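Local coordinates for putative lipoprotein (Campylobacter jejuni subsp. jejuni, PDB 2G5G) that binds heme cofacially, two hemes being held in a dimer through tyrosine ligands, and probably serves in bacterial heme transport, at residues M62-L67 / F131-K136. Numbering follows the deposited sequence.
Sequences MIFNAL and FYSKSK
Phe64 sets the CZ-CE2 edge of its ring against the hydroxyls of Ser133 and Ser135, and both oxygens lie near the ring plane. The shortest approach is 3.2 Å, from Phe64 CZ to Ser133 OG. One carbon along the rim, Phe64 CE2 stands 3.3 Å from Ser135 OG; Phe64 CZ faces both hydroxyls, being also 3.4 Å from Ser135 OG. No hydrogen bond crosses here; ring C-H edges face oxygens, a weakly polar contact that is probably mildly favourable. With CG anti to the backbone N, the chi1 of 176° carries the phenylalanine ring from helix 54-73 toward the loop.

Both hydroxyls are also hydrogen-bonded away from the ring. Ser133 OG accepts from Ser135 N at 3.2 Å, an almost straight bond (165°) that closes an ST turn, and it donates to Val130 O of helix 124-131; these two bonds hold the oxygen's position while it meets the ring. Ser135 OG donates to Phe78 O, at the start of strand 78-82, and Lys134 N reaches back to Glu68 of helix 54-73. Phe126, Val129 and Val130 of helix 124-131 also touch the Phe64 side chain, which thus packs on both that helix and the loop after it.

The arrangement is helix-to-loop packing beside a mixed beta-sheet in an alpha/beta domain: an aromatic of helix 54-73 packs against the ST turn in the loop joining helix 124-131 to strand 137-141, outermost in this chain's sheet, within the ChaN-type domain.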
HETATM    1  N   MSE A  62       9.319  -5.523  32.542  1.00 27.26           N
HETATM    2  CA  MSE A  62      10.238  -5.276  33.641  1.00 29.83           C
HETATM    3  C   MSE A  62      10.450  -3.791  33.875  1.00 27.15           C
HETATM    4  O   MSE A  62      10.422  -3.316  35.023  1.00 26.11           O
HETATM    5  CB  MSE A  62      11.590  -5.944  33.363  1.00 28.90           C
HETATM    6  CG  MSE A  62      11.515  -7.472  33.369  1.00 32.80           C
HETATM    7 SE   MSE A  62      13.252  -8.240  32.820  0.70 41.20          SE
HETATM    8  CE  MSE A  62      14.412  -7.216  33.993  0.80 31.33           C
ATOM      9  N   ILE A  63      10.689  -3.060  32.789  1.00 25.92           N
ATOM     10  CA  ILE A  63      10.946  -1.613  32.897  1.00 23.25           C
ATOM     11  C   ILE A  63       9.635  -0.931  33.356  1.00 23.26           C
ATOM     12  O   ILE A  63       9.642  -0.157  34.303  1.00 22.18           O
ATOM     13  CB  ILE A  63      11.389  -1.021  31.548  1.00 23.87           C
ATOM     14  CG1 ILE A  63      12.720  -1.633  31.099  1.00 21.20           C
ATOM     15  CG2 ILE A  63      11.477   0.550  31.649  1.00 21.64           C
ATOM     16  CD1 ILE A  63      13.029  -1.389  29.591  1.00 22.37           C
ATOM     17  N   PHE A  64       8.529  -1.206  32.671  1.00 23.02           N
ATOM     18  CA  PHE A  64       7.255  -0.595  33.104  1.00 25.37           C
ATOM     19  C   PHE A  64       6.992  -0.844  34.596  1.00 25.11           C
ATOM     20  O   PHE A  64       6.746   0.095  35.346  1.00 24.74           O
ATOM     21  CB  PHE A  64       6.062  -1.008  32.233  1.00 24.94           C
ATOM     22  CG  PHE A  64       4.726  -0.458  32.713  1.00 26.63           C
ATOM     23  CD1 PHE A  64       3.836  -1.287  33.388  1.00 27.50           C
ATOM     24  CD2 PHE A  64       4.385   0.889  32.542  1.00 24.38           C
ATOM     25  CE1 PHE A  64       2.618  -0.804  33.859  1.00 28.47           C
ATOM     26  CE2 PHE A  64       3.164   1.386  33.023  1.00 24.93           C
ATOM     27  CZ  PHE A  64       2.271   0.533  33.671  1.00 24.00           C
ATOM     28  N   ASN A  65       7.062  -2.103  35.019  1.00 26.02           N
ATOM     29  CA  ASN A  65       6.782  -2.448  36.409  1.00 26.78           C
ATOM     30  C   ASN A  65       7.634  -1.651  37.375  1.00 26.20           C
ATOM     31  O   ASN A  65       7.130  -1.221  38.415  1.00 26.64           O
ATOM     32  CB  ASN A  65       7.010  -3.944  36.681  1.00 26.85           C
ATOM     33  CG  ASN A  65       5.833  -4.835  36.260  1.00 28.80           C
ATOM     34  OD1 ASN A  65       4.776  -4.390  35.810  1.00 31.14           O
ATOM     35  ND2 ASN A  65       6.039  -6.122  36.411  1.00 31.93           N
ATOM     36  N   ALA A  66       8.932  -1.477  37.088  1.00 25.24           N
ATOM     37  CA  ALA A  66       9.786  -0.791  38.070  1.00 24.89           C
ATOM     38  C   ALA A  66       9.434   0.701  38.141  1.00 24.74           C
ATOM     39  O   ALA A  66       9.474   1.333  39.220  1.00 24.32           O
ATOM     40  CB  ALA A  66      11.275  -0.991  37.759  1.00 25.81           C
ATOM     41  N   LEU A  67       9.100   1.271  36.990  1.00 23.49           N
ATOM     42  CA  LEU A  67       8.819   2.705  36.954  1.00 22.91           C
ATOM     43  C   LEU A  67       7.458   2.972  37.610  1.00 22.42           C
ATOM     44  O   LEU A  67       7.329   3.919  38.362  1.00 23.10           O
ATOM     45  CB  LEU A  67       8.798   3.207  35.515  1.00 22.73           C
ATOM     46  CG  LEU A  67      10.080   3.181  34.668  1.00 22.90           C
ATOM     47  CD1 LEU A  67       9.680   3.411  33.210  1.00 20.33           C
ATOM     48  CD2 LEU A  67      11.017   4.255  35.088  1.00 22.59           C
ATOM     49  N   PHE A 131      -2.583  -1.604  31.186  1.00 33.18           N
ATOM     50  CA  PHE A 131      -3.989  -1.284  31.278  1.00 34.12           C
ATOM     51  C   PHE A 131      -4.545  -1.339  32.697  1.00 34.14           C
ATOM     52  O   PHE A 131      -5.286  -0.429  33.065  1.00 33.79           O
ATOM     53  CB  PHE A 131      -4.840  -2.117  30.326  1.00 34.53           C
ATOM     54  CG  PHE A 131      -6.269  -1.674  30.282  1.00 36.61           C
ATOM     55  CD1 PHE A 131      -6.639  -0.549  29.534  1.00 37.11           C
ATOM     56  CD2 PHE A 131      -7.244  -2.339  31.036  1.00 37.40           C
ATOM     57  CE1 PHE A 131      -7.957  -0.113  29.500  1.00 38.95           C
ATOM     58  CE2 PHE A 131      -8.562  -1.907  31.018  1.00 36.67           C
ATOM     59  CZ  PHE A 131      -8.928  -0.797  30.240  1.00 37.39           C
ATOM     60  N   TYR A 132      -4.141  -2.348  33.487  1.00 33.83           N
ATOM     61  CA  TYR A 132      -4.669  -2.567  34.856  1.00 33.56           C
ATOM     62  C   TYR A 132      -3.929  -1.887  35.991  1.00 32.91           C
ATOM     63  O   TYR A 132      -4.316  -2.030  37.167  1.00 32.82           O
ATOM     64  CB  TYR A 132      -4.850  -4.069  35.146  1.00 33.94           C
ATOM     65  CG  TYR A 132      -5.879  -4.672  34.221  1.00 35.14           C
ATOM     66  CD1 TYR A 132      -5.491  -5.511  33.170  1.00 35.72           C
ATOM     67  CD2 TYR A 132      -7.236  -4.345  34.342  1.00 35.26           C
ATOM     68  CE1 TYR A 132      -6.431  -6.043  32.283  1.00 37.11           C
ATOM     69  CE2 TYR A 132      -8.190  -4.876  33.456  1.00 36.04           C
ATOM     70  CZ  TYR A 132      -7.782  -5.736  32.439  1.00 36.35           C
ATOM     71  OH  TYR A 132      -8.701  -6.269  31.559  1.00 36.24           O
ATOM     72  N   SER A 133      -2.859  -1.157  35.662  1.00 30.78           N
ATOM     73  CA  SER A 133      -2.155  -0.377  36.666  1.00 29.75           C
ATOM     74  C   SER A 133      -2.889   0.955  36.760  1.00 28.86           C
ATOM     75  O   SER A 133      -3.983   1.101  36.253  1.00 29.16           O
ATOM     76  CB  SER A 133      -0.689  -0.140  36.243  1.00 29.78           C
ATOM     77  OG  SER A 133      -0.647   0.537  34.983  1.00 28.27           O
ATOM     78  N   LYS A 134      -2.252   1.940  37.367  1.00 29.60           N
ATOM     79  CA  LYS A 134      -2.792   3.290  37.426  1.00 29.13           C
ATOM     80  C   LYS A 134      -2.531   4.124  36.164  1.00 29.38           C
ATOM     81  O   LYS A 134      -2.952   5.290  36.084  1.00 29.23           O
ATOM     82  CB  LYS A 134      -2.218   3.970  38.659  1.00 30.11           C
ATOM     83  CG  LYS A 134      -2.774   3.374  39.955  1.00 32.21           C
ATOM     84  CD  LYS A 134      -2.113   3.993  41.140  1.00 37.50           C
ATOM     85  CE  LYS A 134      -2.995   3.791  42.347  1.00 40.50           C
ATOM     86  NZ  LYS A 134      -2.742   4.796  43.409  1.00 43.09           N
ATOM     87  N   SER A 135      -1.840   3.542  35.180  1.00 27.73           N
ATOM     88  CA  SER A 135      -1.537   4.255  33.940  1.00 26.91           C
ATOM     89  C   SER A 135      -2.736   4.395  33.032  1.00 26.44           C
ATOM     90  O   SER A 135      -3.571   3.499  32.959  1.00 26.48           O
ATOM     91  CB  SER A 135      -0.442   3.524  33.147  1.00 26.32           C
ATOM     92  OG  SER A 135       0.767   3.567  33.853  1.00 26.17           O
ATOM     93  N   LYS A 136      -2.806   5.506  32.313  1.00 24.99           N
ATOM     94  CA  LYS A 136      -3.710   5.590  31.185  1.00 24.62           C
ATOM     95  C   LYS A 136      -2.979   5.260  29.873  1.00 25.06           C
ATOM     96  O   LYS A 136      -1.826   5.683  29.647  1.00 24.16           O
ATOM     97  CB  LYS A 136      -4.380   6.968  31.085  1.00 24.56           C
ATOM     98  CG  LYS A 136      -5.458   7.034  30.007  1.00 27.61           C
ATOM     99  CD  LYS A 136      -6.439   8.155  30.232  1.00 32.42           C
ATOM    100  CE  LYS A 136      -5.928   9.413  29.597  1.00 34.07           C
ATOM    101  NZ  LYS A 136      -6.980  10.477  29.621  1.00 34.82           N
TER